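PDB 2QMA: diaminobutyrate-pyruvate transaminase and L-2,4-diaminobutyrate decarboxylase from Vibrio parahaemolyticus, which probably uses pyridoxal 5'-phosphate both to transaminate and to decarboxylate amino acids, the domain crystallised here being the C-terminal, decarboxylase-like part. Local coordinates for residues D322-G334 against K373-Q385. Sequence-based numbering, arbitrary orientation.
Sequences DFHKLFYQTISCG and KRFDALKVFMTMQ
K379 reaches from its helix to the backbone of T330-S332. Its chain is extended beyond CG, which lets NZ donate to T330 O at 2.8 Å, from above the carbonyl plane. A second bond, to S332 O, is doubtful. NZ also makes salt bridges to D376 OD1 (weakly) and to E119 of the same chain, which accepts a hydrogen bond from T330 OG1.

D376 faces S332, which follows a cis peptide bond. S332 OG donates to D376 OD2 at 2.9 Å, from above the carboxylate plane. One water links OD2 to G334 N. R374 NH2 donates to D376 OD1 at 3.0 Å, with OD1 in the guanidinium plane, and also pairs with E119 of the same chain.

One turn further along the helix from K379, T383 OG1 donates to Q329 OE1 at 3.0 Å. The Q329 chain bends at chi2 (-53°), and its NE2 donates to F327 O.

The apolar part centres on V380. Its CG2 sits over the F323 ring face, 3.8 Å from the centroid, a CH-pi contact. C333 SG touches the same methyl at 3.6 Å.

The loop carries K325, predicted to bind pyridoxal phosphate, which is not attached here. It joins strands 318-322 and 334-338. Helices 113-125 and 136-152 pack around the contact, and E119 of the second subunit pairs with R374 NH1.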
# COMPACT_ATOMS: atom_id res chain seq x y z
N ASP A 322 -10.17 -5.35 -7.27
CA ASP A 322 -8.71 -5.36 -7.41
C ASP A 322 -8.31 -5.11 -8.83
O ASP A 322 -8.44 -6.01 -9.65
CB ASP A 322 -8.13 -6.70 -6.98
CG ASP A 322 -7.33 -6.60 -5.74
OD1 ASP A 322 -7.30 -5.48 -5.18
OD2 ASP A 322 -6.74 -7.63 -5.31
N PHE A 323 -7.83 -3.90 -9.13
CA PHE A 323 -7.40 -3.56 -10.48
C PHE A 323 -6.09 -4.24 -10.87
O PHE A 323 -5.82 -4.42 -12.06
CB PHE A 323 -7.25 -2.06 -10.62
CG PHE A 323 -8.50 -1.30 -10.29
CD1 PHE A 323 -9.57 -1.29 -11.17
CD2 PHE A 323 -8.61 -0.62 -9.07
CE1 PHE A 323 -10.73 -0.61 -10.86
CE2 PHE A 323 -9.75 0.06 -8.74
CZ PHE A 323 -10.83 0.08 -9.63
N HIS A 324 -5.29 -4.62 -9.88
CA HIS A 324 -4.04 -5.26 -10.17
C HIS A 324 -4.20 -6.74 -10.37
O HIS A 324 -3.23 -7.48 -10.39
CB HIS A 324 -2.93 -4.93 -9.14
CG HIS A 324 -3.28 -5.25 -7.73
ND1 HIS A 324 -3.50 -6.54 -7.28
CD2 HIS A 324 -3.38 -4.45 -6.64
CE1 HIS A 324 -3.74 -6.52 -5.98
NE2 HIS A 324 -3.68 -5.27 -5.57
N LYS A 325 -5.45 -7.19 -10.51
CA LYS A 325 -5.70 -8.53 -11.01
C LYS A 325 -6.14 -8.42 -12.50
O LYS A 325 -5.32 -8.13 -13.39
CB LYS A 325 -6.68 -9.31 -10.10
CG LYS A 325 -6.04 -9.73 -8.75
CD LYS A 325 -7.06 -10.31 -7.79
CE LYS A 325 -6.44 -11.08 -6.65
NZ LYS A 325 -5.78 -10.33 -5.56
N LEU A 326 -7.43 -8.62 -12.77
CA LEU A 326 -7.87 -8.76 -14.14
C LEU A 326 -7.99 -7.43 -14.89
O LEU A 326 -8.17 -7.40 -16.11
CB LEU A 326 -9.21 -9.50 -14.13
CG LEU A 326 -9.74 -10.36 -15.27
CD1 LEU A 326 -8.71 -11.27 -15.94
CD2 LEU A 326 -11.01 -11.11 -14.76
N PHE A 327 -7.86 -6.31 -14.18
CA PHE A 327 -7.77 -4.99 -14.87
C PHE A 327 -6.34 -4.64 -15.34
O PHE A 327 -6.11 -3.57 -15.93
CB PHE A 327 -8.24 -3.86 -13.97
CG PHE A 327 -9.75 -3.82 -13.70
CD1 PHE A 327 -10.58 -2.92 -14.39
CD2 PHE A 327 -10.30 -4.59 -12.67
CE1 PHE A 327 -11.96 -2.83 -14.09
CE2 PHE A 327 -11.65 -4.51 -12.37
CZ PHE A 327 -12.48 -3.62 -13.07
N TYR A 328 -5.39 -5.52 -15.04
CA TYR A 328 -3.98 -5.40 -15.51
C TYR A 328 -3.17 -4.21 -14.99
O TYR A 328 -2.11 -3.88 -15.55
CB TYR A 328 -3.97 -5.35 -17.03
CG TYR A 328 -4.72 -6.50 -17.66
CD1 TYR A 328 -4.25 -7.82 -17.55
CD2 TYR A 328 -5.85 -6.26 -18.45
CE1 TYR A 328 -4.91 -8.88 -18.17
CE2 TYR A 328 -6.53 -7.35 -19.10
CZ TYR A 328 -6.04 -8.65 -18.92
OH TYR A 328 -6.68 -9.70 -19.52
N GLN A 329 -3.65 -3.56 -13.93
CA GLN A 329 -2.90 -2.47 -13.32
C GLN A 329 -1.71 -3.02 -12.51
O GLN A 329 -1.79 -4.12 -11.98
CB GLN A 329 -3.84 -1.60 -12.43
CG GLN A 329 -5.08 -1.11 -13.22
CD GLN A 329 -4.70 -0.40 -14.53
OE1 GLN A 329 -4.26 0.75 -14.51
NE2 GLN A 329 -4.85 -1.09 -15.66
N THR A 330 -0.64 -2.23 -12.39
CA THR A 330 0.46 -2.61 -11.51
C THR A 330 0.05 -2.63 -10.01
O THR A 330 -0.78 -1.81 -9.54
CB THR A 330 1.67 -1.67 -11.67
OG1 THR A 330 1.22 -0.33 -11.56
CG2 THR A 330 2.39 -1.85 -13.06
N ILE A 331 0.62 -3.56 -9.25
CA ILE A 331 0.44 -3.53 -7.79
C ILE A 331 1.00 -2.23 -7.19
O ILE A 331 2.06 -1.82 -7.62
CB ILE A 331 1.13 -4.75 -7.14
CG1 ILE A 331 0.50 -6.05 -7.67
CG2 ILE A 331 1.11 -4.67 -5.59
CD1 ILE A 331 1.53 -7.19 -7.73
N SER A 332 0.32 -1.53 -6.26
CA SER A 332 -1.05 -1.77 -5.76
C SER A 332 -2.07 -0.96 -6.54
O SER A 332 -1.78 0.15 -7.04
CB SER A 332 -1.14 -1.30 -4.30
OG SER A 332 -0.46 -0.04 -4.17
N CYS A 333 -3.28 -1.48 -6.63
CA CYS A 333 -4.35 -0.72 -7.26
C CYS A 333 -5.61 -1.48 -6.90
O CYS A 333 -5.93 -2.48 -7.55
CB CYS A 333 -4.14 -0.63 -8.77
SG CYS A 333 -5.12 0.66 -9.61
N GLY A 334 -6.29 -1.05 -5.85
CA GLY A 334 -7.60 -1.66 -5.50
C GLY A 334 -8.51 -0.59 -4.94
O GLY A 334 -8.07 0.52 -4.67
N LYS A 373 -0.77 7.86 1.47
CA LYS A 373 -1.09 6.85 0.46
C LYS A 373 -0.79 7.35 -0.95
O LYS A 373 -0.78 8.57 -1.21
CB LYS A 373 -2.41 6.08 0.69
CG LYS A 373 -3.75 6.61 0.09
CD LYS A 373 -4.71 5.48 -0.16
CE LYS A 373 -5.59 5.74 -1.44
NZ LYS A 373 -6.70 6.74 -1.26
N ARG A 374 -0.44 6.40 -1.81
CA ARG A 374 0.08 6.74 -3.12
C ARG A 374 -1.05 6.91 -4.15
O ARG A 374 -2.19 6.46 -3.97
CB ARG A 374 1.24 5.82 -3.59
CG ARG A 374 0.87 4.62 -4.33
CD ARG A 374 1.94 3.53 -4.38
NE ARG A 374 3.16 3.90 -5.12
CZ ARG A 374 3.31 3.81 -6.45
NH1 ARG A 374 4.48 4.17 -7.02
NH2 ARG A 374 2.33 3.36 -7.22
N PHE A 375 -0.69 7.61 -5.22
CA PHE A 375 -1.63 8.03 -6.26
C PHE A 375 -1.90 6.87 -7.25
O PHE A 375 -1.75 7.02 -8.48
CB PHE A 375 -1.02 9.30 -6.93
CG PHE A 375 -1.91 9.99 -7.97
CD1 PHE A 375 -3.27 9.68 -8.11
CD2 PHE A 375 -1.37 10.98 -8.79
CE1 PHE A 375 -4.07 10.33 -9.07
CE2 PHE A 375 -2.16 11.63 -9.76
CZ PHE A 375 -3.52 11.30 -9.88
N ASP A 376 -2.30 5.71 -6.74
CA ASP A 376 -2.59 4.58 -7.62
C ASP A 376 -3.77 4.80 -8.64
O ASP A 376 -3.85 4.14 -9.70
CB ASP A 376 -2.86 3.31 -6.79
CG ASP A 376 -1.63 2.82 -6.07
OD1 ASP A 376 -0.57 2.81 -6.73
OD2 ASP A 376 -1.71 2.47 -4.86
N ALA A 377 -4.67 5.70 -8.30
CA ALA A 377 -5.89 5.90 -9.10
C ALA A 377 -5.50 6.44 -10.48
O ALA A 377 -6.28 6.36 -11.43
CB ALA A 377 -6.84 6.85 -8.40
N LEU A 378 -4.27 6.97 -10.59
CA LEU A 378 -3.80 7.55 -11.88
C LEU A 378 -3.75 6.45 -12.92
O LEU A 378 -4.14 6.66 -14.07
CB LEU A 378 -2.47 8.32 -11.77
CG LEU A 378 -1.94 8.95 -13.10
CD1 LEU A 378 -2.84 10.10 -13.58
CD2 LEU A 378 -0.46 9.46 -13.02
N LYS A 379 -3.35 5.25 -12.49
CA LYS A 379 -3.28 4.08 -13.35
C LYS A 379 -4.64 3.85 -14.04
O LYS A 379 -4.67 3.74 -15.26
CB LYS A 379 -2.89 2.83 -12.57
CG LYS A 379 -1.55 2.93 -11.84
CD LYS A 379 -1.47 1.81 -10.79
CE LYS A 379 -0.38 2.06 -9.85
NZ LYS A 379 -0.09 0.84 -9.03
N VAL A 380 -5.73 3.77 -13.27
CA VAL A 380 -7.04 3.49 -13.84
C VAL A 380 -7.47 4.69 -14.70
O VAL A 380 -8.08 4.52 -15.77
CB VAL A 380 -8.11 3.17 -12.77
CG1 VAL A 380 -9.44 2.79 -13.44
CG2 VAL A 380 -7.65 2.06 -11.81
N PHE A 381 -7.20 5.91 -14.22
CA PHE A 381 -7.61 7.13 -14.92
C PHE A 381 -6.99 7.12 -16.32
O PHE A 381 -7.69 7.36 -17.31
CB PHE A 381 -7.21 8.36 -14.09
CG PHE A 381 -7.56 9.70 -14.70
CD1 PHE A 381 -8.86 10.18 -14.66
CD2 PHE A 381 -6.56 10.52 -15.22
CE1 PHE A 381 -9.17 11.44 -15.16
CE2 PHE A 381 -6.88 11.78 -15.73
CZ PHE A 381 -8.17 12.24 -15.69
N MSE A 382 -5.70 6.80 -16.40
CA MSE A 382 -5.01 6.73 -17.71
C MSE A 382 -5.44 5.53 -18.54
O MSE A 382 -5.70 5.66 -19.75
CB MSE A 382 -3.48 6.76 -17.54
CG MSE A 382 -3.04 8.04 -16.83
SE MSE A 382 -1.15 8.41 -16.82
CE MSE A 382 -0.77 8.06 -18.70
N THR A 383 -5.55 4.37 -17.90
CA THR A 383 -5.97 3.14 -18.57
C THR A 383 -7.34 3.28 -19.28
O THR A 383 -7.50 2.84 -20.45
CB THR A 383 -5.97 1.95 -17.59
OG1 THR A 383 -4.62 1.49 -17.38
CG2 THR A 383 -6.85 0.83 -18.11
N MSE A 384 -8.31 3.91 -18.60
CA MSE A 384 -9.67 4.06 -19.20
C MSE A 384 -9.75 5.09 -20.34
O MSE A 384 -10.68 5.04 -21.17
CB MSE A 384 -10.72 4.34 -18.13
CG MSE A 384 -10.87 3.17 -17.12
SE MSE A 384 -11.03 1.40 -17.92
CE MSE A 384 -9.23 0.86 -17.94
N GLN A 385 -8.82 6.04 -20.35
CA GLN A 385 -8.70 6.98 -21.46
C GLN A 385 -8.07 6.37 -22.71
O GLN A 385 -8.38 6.80 -23.84
CB GLN A 385 -7.90 8.21 -21.06
CG GLN A 385 -8.62 9.14 -20.10
CD GLN A 385 -7.68 10.27 -19.74
OE1 GLN A 385 -7.42 11.14 -20.56
NE2 GLN A 385 -7.12 10.22 -18.53
O HOH W 1 -4.58 1.41 -4.92